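Local coordinates for protein beta-galactosidase (Bacillus circulans subsp. alkalophilus, PDB 3TTY) that hydrolyses terminal beta-galactosidic bonds, binds galactose in a TIM-barrel domain and probably works as a trimer, as in related glycoside hydrolases, at residues F256-Y262 / Y403-W409; A397-M402 / Y453-P459; E426-Y430 / S588-L594; T554-A559 / P570-N575. All coordinates share one frame; numbering follows the deposited sequence.

Contact 1. Residues F256-Y262 / Y403-W409; sequences FYPELDY and YDWENRW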
# COMPACT_ATOMS: atom_id res chain seq x y z
N PHE A 256 -12.88 -19.20 -10.19
CA PHE A 256 -12.93 -17.86 -10.78
C PHE A 256 -11.57 -17.16 -10.81
O PHE A 256 -11.49 -15.93 -10.82
CB PHE A 256 -13.96 -17.01 -10.05
CG PHE A 256 -15.36 -17.18 -10.58
CD1 PHE A 256 -15.81 -16.39 -11.63
CD2 PHE A 256 -16.20 -18.14 -10.05
CE1 PHE A 256 -17.09 -16.54 -12.12
CE2 PHE A 256 -17.49 -18.30 -10.55
CZ PHE A 256 -17.93 -17.51 -11.58
N TYR A 257 -10.50 -17.95 -10.80
CA TYR A 257 -9.15 -17.44 -10.97
C TYR A 257 -9.10 -16.55 -12.21
O TYR A 257 -9.51 -16.96 -13.29
CB TYR A 257 -8.18 -18.63 -11.10
CG TYR A 257 -6.72 -18.31 -11.33
CD1 TYR A 257 -6.01 -17.49 -10.45
CD2 TYR A 257 -6.03 -18.86 -12.41
CE1 TYR A 257 -4.66 -17.22 -10.65
CE2 TYR A 257 -4.69 -18.60 -12.62
CZ TYR A 257 -4.00 -17.78 -11.75
OH TYR A 257 -2.66 -17.52 -11.96
N PRO A 258 -8.61 -15.31 -12.04
CA PRO A 258 -8.71 -14.33 -13.14
C PRO A 258 -7.71 -14.50 -14.30
O PRO A 258 -8.00 -13.99 -15.38
CB PRO A 258 -8.49 -12.97 -12.44
CG PRO A 258 -7.82 -13.29 -11.13
CD PRO A 258 -8.18 -14.71 -10.77
N GLU A 259 -6.60 -15.21 -14.10
CA GLU A 259 -5.49 -15.13 -15.06
C GLU A 259 -5.51 -16.09 -16.25
O GLU A 259 -4.75 -15.92 -17.20
CB GLU A 259 -4.15 -15.21 -14.31
CG GLU A 259 -3.92 -14.02 -13.39
CD GLU A 259 -2.56 -14.06 -12.75
OE1 GLU A 259 -2.08 -15.17 -12.42
OE2 GLU A 259 -1.95 -12.97 -12.58
N LEU A 260 -6.36 -17.10 -16.21
CA LEU A 260 -6.42 -18.09 -17.28
C LEU A 260 -7.83 -18.22 -17.85
O LEU A 260 -8.81 -18.18 -17.11
CB LEU A 260 -5.95 -19.44 -16.74
CG LEU A 260 -4.48 -19.85 -16.95
CD1 LEU A 260 -3.56 -18.69 -17.30
CD2 LEU A 260 -3.96 -20.64 -15.75
N ASP A 261 -7.93 -18.40 -19.16
CA ASP A 261 -9.23 -18.60 -19.81
C ASP A 261 -9.63 -20.07 -19.72
O ASP A 261 -9.34 -20.85 -20.62
CB ASP A 261 -9.15 -18.17 -21.27
CG ASP A 261 -10.49 -18.24 -21.98
OD1 ASP A 261 -11.47 -18.78 -21.39
OD2 ASP A 261 -10.56 -17.76 -23.13
N TYR A 262 -10.30 -20.45 -18.64
CA TYR A 262 -10.56 -21.86 -18.38
C TYR A 262 -11.46 -22.53 -19.41
O TYR A 262 -11.35 -23.74 -19.65
CB TYR A 262 -11.11 -22.07 -16.96
CG TYR A 262 -10.03 -22.07 -15.89
CD1 TYR A 262 -8.75 -22.51 -16.17
CD2 TYR A 262 -10.30 -21.63 -14.60
CE1 TYR A 262 -7.76 -22.53 -15.19
CE2 TYR A 262 -9.32 -21.65 -13.62
CZ TYR A 262 -8.06 -22.10 -13.92
OH TYR A 262 -7.08 -22.12 -12.95
N TYR A 403 -20.52 -15.99 -18.35
CA TYR A 403 -19.30 -15.46 -17.77
C TYR A 403 -18.22 -15.69 -18.83
O TYR A 403 -18.23 -16.71 -19.51
CB TYR A 403 -18.96 -16.21 -16.47
CG TYR A 403 -17.55 -15.94 -16.00
CD1 TYR A 403 -17.20 -14.73 -15.41
CD2 TYR A 403 -16.55 -16.89 -16.18
CE1 TYR A 403 -15.91 -14.47 -15.01
CE2 TYR A 403 -15.25 -16.64 -15.77
CZ TYR A 403 -14.94 -15.42 -15.18
OH TYR A 403 -13.66 -15.16 -14.78
N ASP A 404 -17.30 -14.75 -18.97
CA ASP A 404 -16.25 -14.89 -19.98
C ASP A 404 -14.96 -14.27 -19.50
O ASP A 404 -14.97 -13.13 -19.04
CB ASP A 404 -16.68 -14.21 -21.28
CG ASP A 404 -15.67 -14.42 -22.40
OD1 ASP A 404 -14.89 -13.50 -22.68
OD2 ASP A 404 -15.63 -15.52 -22.98
N TRP A 405 -13.84 -14.98 -19.66
CA TRP A 405 -12.56 -14.48 -19.15
C TRP A 405 -12.00 -13.30 -19.94
O TRP A 405 -11.34 -12.42 -19.37
CB TRP A 405 -11.50 -15.60 -19.06
CG TRP A 405 -11.45 -16.29 -17.73
CD1 TRP A 405 -10.65 -15.97 -16.67
CD2 TRP A 405 -12.22 -17.43 -17.33
NE1 TRP A 405 -10.88 -16.84 -15.62
CE2 TRP A 405 -11.84 -17.75 -16.00
CE3 TRP A 405 -13.19 -18.21 -17.96
CZ2 TRP A 405 -12.41 -18.82 -15.30
CZ3 TRP A 405 -13.75 -19.28 -17.25
CH2 TRP A 405 -13.36 -19.57 -15.94
N GLU A 406 -12.25 -13.28 -21.25
CA GLU A 406 -11.70 -12.24 -22.12
C GLU A 406 -12.45 -10.95 -21.88
O GLU A 406 -11.87 -9.87 -21.79
CB GLU A 406 -11.74 -12.63 -23.60
CG GLU A 406 -10.80 -13.79 -23.95
CD GLU A 406 -10.76 -14.13 -25.44
OE1 GLU A 406 -11.80 -14.02 -26.12
OE2 GLU A 406 -9.67 -14.50 -25.94
N ASN A 407 -13.76 -11.07 -21.74
CA ASN A 407 -14.58 -9.95 -21.30
C ASN A 407 -14.07 -9.41 -19.95
O ASN A 407 -13.94 -8.20 -19.76
CB ASN A 407 -16.03 -10.39 -21.17
CG ASN A 407 -16.94 -9.26 -20.73
OD1 ASN A 407 -16.86 -8.15 -21.25
ND2 ASN A 407 -17.83 -9.55 -19.77
N ARG A 408 -13.77 -10.32 -19.02
CA ARG A 408 -13.25 -9.94 -17.71
C ARG A 408 -11.94 -9.15 -17.82
O ARG A 408 -11.80 -8.09 -17.22
CB ARG A 408 -13.04 -11.18 -16.84
CG ARG A 408 -12.42 -10.87 -15.49
CD ARG A 408 -12.51 -12.05 -14.52
NE ARG A 408 -12.01 -11.71 -13.18
CZ ARG A 408 -11.97 -12.57 -12.16
NH1 ARG A 408 -12.41 -13.81 -12.32
NH2 ARG A 408 -11.49 -12.19 -10.98
N TRP A 409 -10.98 -9.69 -18.56
CA TRP A 409 -9.70 -9.02 -18.76
C TRP A 409 -9.86 -7.60 -19.32
O TRP A 409 -9.25 -6.65 -18.81
CB TRP A 409 -8.81 -9.82 -19.70
CG TRP A 409 -8.37 -11.14 -19.14
CD1 TRP A 409 -8.28 -11.49 -17.82
CD2 TRP A 409 -7.95 -12.29 -19.89
NE1 TRP A 409 -7.83 -12.79 -17.71
CE2 TRP A 409 -7.62 -13.30 -18.97
CE3 TRP A 409 -7.82 -12.56 -21.26
CZ2 TRP A 409 -7.15 -14.55 -19.36
CZ3 TRP A 409 -7.38 -13.80 -21.65
CH2 TRP A 409 -7.04 -14.78 -20.70
O HOH W 1 -13.91 -17.21 -21.35
O HOH W 2 -8.45 -16.42 -24.52

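Contact 2. Residues A397-M402 / Y453-P459; sequences AKVAVM and YKVVIAP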
# COMPACT_ATOMS: atom_id res chain seq x y z
N ALA A 397 -31.14 -27.18 -15.91
CA ALA A 397 -31.44 -25.76 -15.80
C ALA A 397 -32.14 -25.23 -17.04
O ALA A 397 -31.85 -25.67 -18.16
CB ALA A 397 -30.16 -24.97 -15.55
N LYS A 398 -33.06 -24.30 -16.82
CA LYS A 398 -33.74 -23.58 -17.90
C LYS A 398 -33.25 -22.15 -17.89
O LYS A 398 -33.63 -21.35 -18.74
CB LYS A 398 -35.26 -23.58 -17.72
CG LYS A 398 -35.92 -24.94 -17.74
CD LYS A 398 -35.60 -25.71 -19.00
CE LYS A 398 -36.30 -27.07 -18.98
NZ LYS A 398 -37.78 -26.94 -18.75
N VAL A 399 -32.43 -21.82 -16.89
CA VAL A 399 -31.88 -20.48 -16.79
C VAL A 399 -30.35 -20.56 -16.86
O VAL A 399 -29.74 -21.39 -16.19
CB VAL A 399 -32.33 -19.80 -15.48
CG1 VAL A 399 -31.70 -18.41 -15.34
CG2 VAL A 399 -33.85 -19.72 -15.41
N ALA A 400 -29.74 -19.70 -17.68
CA ALA A 400 -28.28 -19.67 -17.82
C ALA A 400 -27.73 -18.28 -17.52
O ALA A 400 -28.38 -17.27 -17.80
CB ALA A 400 -27.86 -20.10 -19.20
N VAL A 401 -26.53 -18.24 -16.95
CA VAL A 401 -25.81 -16.98 -16.75
C VAL A 401 -24.38 -17.08 -17.28
O VAL A 401 -23.61 -17.99 -16.94
CB VAL A 401 -25.86 -16.49 -15.29
CG1 VAL A 401 -25.90 -17.65 -14.35
CG2 VAL A 401 -24.69 -15.56 -15.01
N MET A 402 -24.05 -16.11 -18.14
CA MET A 402 -22.84 -16.12 -18.92
C MET A 402 -21.71 -15.45 -18.16
O MET A 402 -21.92 -14.47 -17.45
CB MET A 402 -23.06 -15.37 -20.23
CG MET A 402 -23.87 -16.12 -21.27
SD MET A 402 -24.21 -15.08 -22.70
CE MET A 402 -24.81 -16.30 -23.86
N TYR A 453 -32.07 -23.37 -23.13
CA TYR A 453 -32.47 -22.43 -22.10
C TYR A 453 -33.74 -21.67 -22.45
O TYR A 453 -34.15 -21.61 -23.60
CB TYR A 453 -31.31 -21.48 -21.76
CG TYR A 453 -30.10 -22.26 -21.30
CD1 TYR A 453 -30.12 -22.96 -20.09
CD2 TYR A 453 -28.95 -22.34 -22.08
CE1 TYR A 453 -29.03 -23.70 -19.67
CE2 TYR A 453 -27.85 -23.08 -21.67
CZ TYR A 453 -27.90 -23.76 -20.46
OH TYR A 453 -26.81 -24.49 -20.04
N LYS A 454 -34.36 -21.11 -21.42
CA LYS A 454 -35.51 -20.24 -21.59
C LYS A 454 -35.16 -18.82 -21.16
O LYS A 454 -35.72 -17.86 -21.67
CB LYS A 454 -36.71 -20.79 -20.83
CG LYS A 454 -37.31 -22.00 -21.52
CD LYS A 454 -38.50 -22.57 -20.77
CE LYS A 454 -39.61 -23.01 -21.73
NZ LYS A 454 -40.37 -21.85 -22.32
N VAL A 455 -34.20 -18.69 -20.25
CA VAL A 455 -33.74 -17.37 -19.82
C VAL A 455 -32.22 -17.31 -19.81
O VAL A 455 -31.57 -18.11 -19.14
CB VAL A 455 -34.26 -17.02 -18.40
CG1 VAL A 455 -33.72 -15.66 -17.97
CG2 VAL A 455 -35.78 -17.01 -18.36
N VAL A 456 -31.65 -16.36 -20.54
CA VAL A 456 -30.19 -16.22 -20.61
C VAL A 456 -29.79 -14.84 -20.11
O VAL A 456 -30.23 -13.82 -20.65
CB VAL A 456 -29.64 -16.45 -22.05
CG1 VAL A 456 -28.15 -16.10 -22.13
CG2 VAL A 456 -29.87 -17.89 -22.48
N ILE A 457 -28.97 -14.80 -19.07
CA ILE A 457 -28.58 -13.54 -18.46
C ILE A 457 -27.08 -13.26 -18.64
O ILE A 457 -26.23 -14.10 -18.34
CB ILE A 457 -28.97 -13.51 -16.96
CG1 ILE A 457 -30.42 -13.95 -16.79
CG2 ILE A 457 -28.76 -12.13 -16.36
CD1 ILE A 457 -30.87 -14.02 -15.35
N ALA A 458 -26.77 -12.07 -19.16
CA ALA A 458 -25.39 -11.69 -19.44
C ALA A 458 -25.06 -10.35 -18.78
O ALA A 458 -25.17 -9.30 -19.41
CB ALA A 458 -25.15 -11.61 -20.94
N PRO A 459 -24.66 -10.39 -17.50
CA PRO A 459 -24.29 -9.18 -16.78
C PRO A 459 -23.03 -8.55 -17.38
O PRO A 459 -22.02 -9.24 -17.53
CB PRO A 459 -24.01 -9.70 -15.36
CG PRO A 459 -24.75 -11.01 -15.27
CD PRO A 459 -24.63 -11.59 -16.64
O HOH W 3 -21.16 -11.86 -18.27

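Contact 3. Residues E426-Y430 / S588-L594; sequences EVHKY and SPDADFL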
# COMPACT_ATOMS: atom_id res chain seq x y z
N GLU A 426 -20.89 -8.24 -10.13
CA GLU A 426 -22.13 -8.07 -10.89
C GLU A 426 -22.68 -9.40 -11.36
O GLU A 426 -23.87 -9.65 -11.22
CB GLU A 426 -21.92 -7.13 -12.08
CG GLU A 426 -21.46 -5.75 -11.68
CD GLU A 426 -22.45 -5.03 -10.78
OE1 GLU A 426 -23.64 -4.89 -11.15
OE2 GLU A 426 -22.04 -4.62 -9.67
N VAL A 427 -21.83 -10.27 -11.90
CA VAL A 427 -22.31 -11.57 -12.34
C VAL A 427 -22.96 -12.31 -11.15
O VAL A 427 -24.03 -12.90 -11.28
CB VAL A 427 -21.20 -12.45 -12.99
CG1 VAL A 427 -21.70 -13.87 -13.20
CG2 VAL A 427 -20.75 -11.86 -14.33
N HIS A 428 -22.30 -12.24 -10.00
CA HIS A 428 -22.81 -12.86 -8.78
C HIS A 428 -24.14 -12.27 -8.27
O HIS A 428 -24.97 -12.99 -7.73
CB HIS A 428 -21.75 -12.85 -7.67
CG HIS A 428 -22.22 -13.45 -6.38
ND1 HIS A 428 -22.34 -12.72 -5.22
CD2 HIS A 428 -22.61 -14.71 -6.07
CE1 HIS A 428 -22.79 -13.50 -4.25
NE2 HIS A 428 -22.96 -14.71 -4.74
N LYS A 429 -24.34 -10.97 -8.44
CA LYS A 429 -25.60 -10.36 -7.98
C LYS A 429 -26.78 -11.04 -8.67
O LYS A 429 -27.83 -11.24 -8.06
CB LYS A 429 -25.65 -8.86 -8.25
CG LYS A 429 -24.73 -8.04 -7.36
CD LYS A 429 -24.71 -6.59 -7.79
CE LYS A 429 -23.88 -5.76 -6.83
NZ LYS A 429 -23.58 -4.43 -7.37
N TYR A 430 -26.59 -11.41 -9.93
CA TYR A 430 -27.66 -12.06 -10.69
C TYR A 430 -27.77 -13.53 -10.30
O TYR A 430 -28.87 -14.06 -10.17
CB TYR A 430 -27.46 -11.89 -12.20
CG TYR A 430 -27.93 -10.53 -12.69
CD1 TYR A 430 -29.23 -10.34 -13.16
CD2 TYR A 430 -27.08 -9.43 -12.65
CE1 TYR A 430 -29.66 -9.09 -13.57
CE2 TYR A 430 -27.51 -8.19 -13.07
CZ TYR A 430 -28.79 -8.02 -13.53
OH TYR A 430 -29.20 -6.77 -13.95
N SER A 588 -26.88 -0.91 -11.67
CA SER A 588 -26.67 -2.05 -10.79
C SER A 588 -27.66 -1.94 -9.64
O SER A 588 -27.51 -1.07 -8.76
CB SER A 588 -25.25 -2.08 -10.25
OG SER A 588 -25.02 -3.31 -9.56
N PRO A 589 -28.67 -2.82 -9.64
CA PRO A 589 -29.82 -2.69 -8.74
C PRO A 589 -29.64 -3.48 -7.44
O PRO A 589 -28.89 -4.46 -7.42
CB PRO A 589 -30.97 -3.30 -9.57
CG PRO A 589 -30.31 -3.94 -10.82
CD PRO A 589 -28.83 -3.97 -10.54
N ASP A 590 -30.31 -3.04 -6.37
CA ASP A 590 -30.28 -3.77 -5.10
C ASP A 590 -30.91 -5.15 -5.21
O ASP A 590 -31.50 -5.51 -6.24
CB ASP A 590 -30.94 -2.96 -3.97
CG ASP A 590 -32.45 -2.80 -4.15
OD1 ASP A 590 -33.12 -3.70 -4.69
OD2 ASP A 590 -32.96 -1.75 -3.71
N ALA A 591 -30.79 -5.92 -4.14
CA ALA A 591 -31.13 -7.34 -4.15
C ALA A 591 -32.63 -7.57 -4.23
O ALA A 591 -33.09 -8.56 -4.81
CB ALA A 591 -30.55 -8.04 -2.91
N ASP A 592 -33.41 -6.67 -3.64
CA ASP A 592 -34.86 -6.80 -3.69
C ASP A 592 -35.34 -6.65 -5.13
O ASP A 592 -36.21 -7.41 -5.58
CB ASP A 592 -35.55 -5.78 -2.77
CG ASP A 592 -35.23 -5.99 -1.29
OD1 ASP A 592 -34.93 -7.15 -0.88
OD2 ASP A 592 -35.27 -4.99 -0.54
N PHE A 593 -34.78 -5.69 -5.86
CA PHE A 593 -35.13 -5.53 -7.26
C PHE A 593 -34.84 -6.80 -8.05
O PHE A 593 -35.71 -7.32 -8.75
CB PHE A 593 -34.41 -4.35 -7.92
CG PHE A 593 -34.70 -4.21 -9.39
CD1 PHE A 593 -35.80 -3.48 -9.83
CD2 PHE A 593 -33.91 -4.85 -10.33
CE1 PHE A 593 -36.07 -3.36 -11.17
CE2 PHE A 593 -34.18 -4.73 -11.68
CZ PHE A 593 -35.27 -3.98 -12.10
N LEU A 594 -33.61 -7.30 -7.93
CA LEU A 594 -33.22 -8.52 -8.63
C LEU A 594 -34.06 -9.73 -8.24
O LEU A 594 -34.33 -10.60 -9.06
CB LEU A 594 -31.72 -8.80 -8.48
CG LEU A 594 -30.81 -7.82 -9.23
CD1 LEU A 594 -29.35 -8.12 -8.94
CD2 LEU A 594 -31.08 -7.82 -10.73
O HOH W 4 -26.16 -3.13 -6.18

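Contact 4. Residues T554-A559 / P570-N575; sequences TAEVLA and PVLTRN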
# COMPACT_ATOMS: atom_id res chain seq x y z
N THR A 554 -37.43 0.63 -29.67
CA THR A 554 -38.50 -0.34 -29.88
C THR A 554 -38.98 -0.91 -28.54
O THR A 554 -40.05 -1.53 -28.45
CB THR A 554 -38.02 -1.50 -30.78
OG1 THR A 554 -38.00 -1.06 -32.15
CG2 THR A 554 -38.98 -2.67 -30.69
N ALA A 555 -38.19 -0.68 -27.50
CA ALA A 555 -38.45 -1.27 -26.19
C ALA A 555 -39.48 -0.50 -25.36
O ALA A 555 -39.53 0.73 -25.38
CB ALA A 555 -37.15 -1.41 -25.41
N GLU A 556 -40.29 -1.25 -24.62
CA GLU A 556 -41.20 -0.69 -23.63
C GLU A 556 -40.43 -0.34 -22.37
O GLU A 556 -39.52 -1.07 -21.98
CB GLU A 556 -42.29 -1.71 -23.31
CG GLU A 556 -43.25 -1.34 -22.19
CD GLU A 556 -44.20 -2.48 -21.82
OE1 GLU A 556 -43.98 -3.64 -22.26
OE2 GLU A 556 -45.18 -2.23 -21.09
N VAL A 557 -40.78 0.79 -21.75
CA VAL A 557 -40.15 1.23 -20.50
C VAL A 557 -40.95 0.72 -19.31
O VAL A 557 -42.14 1.00 -19.19
CB VAL A 557 -40.06 2.77 -20.43
CG1 VAL A 557 -39.44 3.23 -19.10
CG2 VAL A 557 -39.26 3.33 -21.61
N LEU A 558 -40.30 -0.05 -18.44
CA LEU A 558 -40.97 -0.62 -17.28
C LEU A 558 -40.67 0.15 -16.00
O LEU A 558 -41.43 0.07 -15.03
CB LEU A 558 -40.61 -2.10 -17.11
CG LEU A 558 -40.92 -3.01 -18.29
CD1 LEU A 558 -40.50 -4.42 -17.99
CD2 LEU A 558 -42.41 -2.97 -18.64
N ALA A 559 -39.56 0.90 -16.01
CA ALA A 559 -39.12 1.65 -14.83
C ALA A 559 -38.16 2.76 -15.23
O ALA A 559 -37.42 2.63 -16.21
CB ALA A 559 -38.48 0.74 -13.80
N PRO A 570 -35.43 5.92 -18.83
CA PRO A 570 -35.56 4.47 -18.61
C PRO A 570 -34.39 3.83 -17.87
O PRO A 570 -33.22 4.13 -18.16
CB PRO A 570 -35.66 3.90 -20.03
CG PRO A 570 -36.07 5.08 -20.90
CD PRO A 570 -35.43 6.27 -20.26
N VAL A 571 -34.69 2.95 -16.93
CA VAL A 571 -33.66 2.16 -16.26
C VAL A 571 -33.96 0.66 -16.40
O VAL A 571 -33.05 -0.18 -16.33
CB VAL A 571 -33.46 2.57 -14.78
CG1 VAL A 571 -34.74 2.38 -13.97
CG2 VAL A 571 -32.30 1.82 -14.16
N LEU A 572 -35.23 0.32 -16.63
CA LEU A 572 -35.58 -1.05 -17.00
C LEU A 572 -36.46 -1.07 -18.25
O LEU A 572 -37.51 -0.43 -18.30
CB LEU A 572 -36.28 -1.77 -15.86
CG LEU A 572 -36.68 -3.21 -16.18
CD1 LEU A 572 -35.46 -4.08 -16.45
CD2 LEU A 572 -37.56 -3.82 -15.06
N THR A 573 -36.02 -1.82 -19.27
CA THR A 573 -36.78 -1.90 -20.51
C THR A 573 -37.03 -3.35 -20.91
O THR A 573 -36.26 -4.25 -20.54
CB THR A 573 -36.07 -1.15 -21.65
OG1 THR A 573 -34.87 -1.84 -22.03
CG2 THR A 573 -35.73 0.30 -21.22
N ARG A 574 -38.11 -3.57 -21.65
CA ARG A 574 -38.45 -4.87 -22.21
C ARG A 574 -38.72 -4.73 -23.71
O ARG A 574 -39.63 -4.00 -24.11
CB ARG A 574 -39.70 -5.45 -21.52
CG ARG A 574 -40.16 -6.80 -22.07
CD ARG A 574 -41.47 -7.25 -21.44
NE ARG A 574 -41.83 -8.62 -21.79
CZ ARG A 574 -42.61 -8.96 -22.82
NH1 ARG A 574 -43.11 -8.02 -23.61
NH2 ARG A 574 -42.89 -10.24 -23.06
N ASN A 575 -37.93 -5.42 -24.52
CA ASN A 575 -38.13 -5.43 -25.97
C ASN A 575 -38.68 -6.74 -26.48
O ASN A 575 -38.06 -7.78 -26.27
CB ASN A 575 -36.83 -5.14 -26.73
CG ASN A 575 -37.10 -4.73 -28.20
OD1 ASN A 575 -37.99 -3.93 -28.48
ND2 ASN A 575 -36.37 -5.31 -29.13
O HOH W 5 -42.45 -5.18 -24.26

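Contact 1. Residues F256-Y262 / Y403-W409
Tyr403 offers a ring face to Phe256, whose CE1 edge stands over its centre; the planes meet at 66° in a T-shaped pair. Water 1, held by Trp405 N, donates to Asp404 OD2 and Asp261 OD1, tying the start of helix 405-413 to the loop. Trp405 drives its indole into the 256-262 loop. Its NE1 gives a nearly straight, in-plane bond to Tyr257 O (2.7 Å), while Asp261 CA and Tyr262 CB make CH-pi contacts over one face. On the opposite face Tyr403 CE2 lies toward the rim. Water 2 lies within bonding distance of Glu406 OE2 and Asp261 OD2, which it may not serve at once; Arg223 and Lys465, salt-bridged to Glu406, probably ease the like charges. Arg408 runs extended, CG anti to the backbone N (chi1 177°); its NH1 donates to Phe256 O (2.8 Å, tilted 22° from the guanidinium plane) and, in that plane, to Tyr403 OH, while Pro258 CB lies over one face. Trp409 NE1 ends the row at Pro258 O (2.6 Å), in the indole plane. Helix 405-413 of the next domain thus meets the loop after barrel strand 249-253, with helix 284-296 against Phe256, Tyr403 and Trp405, and helix 215-243 against Trp409.

Contact 2. Residues A397-M402 / Y453-P459
Ala397 brings its carbonyl O to 3.7 Å from Tyr453 CD1, just ahead of the paired strands. Lys398 O accepts Lys454 N at 2.8 Å and Val455 N at 3.1 Å, which fixes the start of the parallel register. Val399 lies beside Val455, pointing the same way, with CG2 4.0 Å from Val455 CB. Ala400 N then donates to Val455 O and Ala400 O accepts from Ile457 N. On the other face of the sheet Ala400 CB is 3.5 Å from the Tyr453 ring centroid and only 3° off the normal, a close CH-pi contact. Tyr453 CG stands anti to the carbonyl carbon (chi1 -58°), which puts the ring under the Ala400 methyl, and its hydroxyl bonds to Asp442 on strand 441-444. A serine in place of Tyr453 would probably leave the Ala400 methyl without its aromatic cover and Asp442 without the phenolic partner. Val401 returns to the face of Val399, its CG2 4.3 Å from Pro459 CD. Met402 N bonds to Ile457 O, and its extended side chain lays CE against Val456 CG1 (3.8 Å). At the C-terminal end of the pair, water 3 donates to Met402 O and Pro459 O. Strands 399-402 and 455-458 are neighbours in the parallel half of a mixed sheet, with helix 423-435 packed on the Val399, Val401 and Ile457 face, as in a glutaminase I-like alpha/beta domain.

Contact 3. Residues E426-Y430 / S588-L594
The Tyr430 ring takes Leu594 CD2 over one face, the methyl lying 3.4 Å from CE1, and has Glu426 O in its plane at the edge. The Tyr430 and Leu594 side chains cross at about a right angle. Leu594 spreads its other methyl, CD1, against Lys429, 3.8 Å from CB and 3.6 Å from the carbonyl O, straddling the helix surface between Lys429 and Tyr430. The second flat group, the Glu426 carboxylate, uses both oxygens. OE1 accepts from Ser588 OG (2.6 Å) through its syn lone pair; OE2 receives Lys429 NZ on the syn side, 24° out of plane, in a 2.8 Å salt bridge. Lys429 NZ also donates to Ser588 OG at 2.9 Å, closing a triangle. Glu426 bends at chi2 (-61°), which curls its carboxylate back toward the ammonium. A leucine in place of Glu426 would probably leave the Lys429 charge without its mate and the Ser588 hydroxyl without its acceptor. Water 4 extends the network weakly to Pro589 O. Helix 423-435 is held against the end of strand 587-589 and the first turn of helix 591-604; Ile545 packs on Glu426 and Lys429, while Pro589 leans on strand 525-530.

Contact 4. Residues T554-A559 / P570-N575
Strands 556-561 and 570-577 form a beta hairpin with a classic bulge on each arm. Glu556 and Arg574 form its regular hydrogen-bonded pair, each N donating to the other's O at 2.9 Å. The bond into Glu556 O lies in the carbonyl plane; the one into Arg574 O comes from above its plane, at an N-H...O angle of 147°. Beyond the non-hydrogen-bonded pair Val557-Thr573 the register slips by one. Leu572 O takes Leu558 N at 2.8 Å and, weakly, Ala559 N, so Leu558 and Ala559 both face one residue. In turn Ala559 O accepts from Val571 N (2.8 Å, almost straight) and Leu572 N (3.2 Å), both arriving from the same face of its plane. One carbonyl thereby satisfies two amides where the chain turns a corner at Val571 and Leu572.

Val557 fits CG2 against Pro570 CG (3.7 Å), while Ala555 CB rests near Thr573 CB. Leu558 lays CD1 along Arg574 CB at 3.8 Å, over the aliphatic start of a chain that runs extended from CG to NE, and Ala559 CB meets Leu572 CB. Farther out, water 5 donates to Glu556 OE1 and Arg574 O and accepts from Arg574 NH1, bridging the two charged residues, whose strongest polar tie on the arginine side is the salt bridge to Glu604. Strand 580-585 flanks the 570-577 arm, strand 525-530 lies against Ala559 and Val571, and strand 546-552 packs on Val557, Pro570 and Thr573.

Contact 1 stands apart as the joint between barrel and following domain: indole and guanidinium donors meet loop carbonyls there, only partly buried. Contacts 2, 3 and 4 all reach one mixed sheet. Contact 2 is buried parallel pairing, whereas contact 4 is antiparallel, bulged and partly exposed, farther from the chain centre. Contact 3, buried like contact 2 yet built around a salt bridge that shares a serine hydroxyl, links them: Tyr430 packs on Ile457 and Pro459 of contact 2, and Phe593 CZ touches Leu572 CD2 of contact 4 at 3.7 Å. Contacts 1 and 2 share a chain path, helix 405-413 following strand 399-402, but do not otherwise touch.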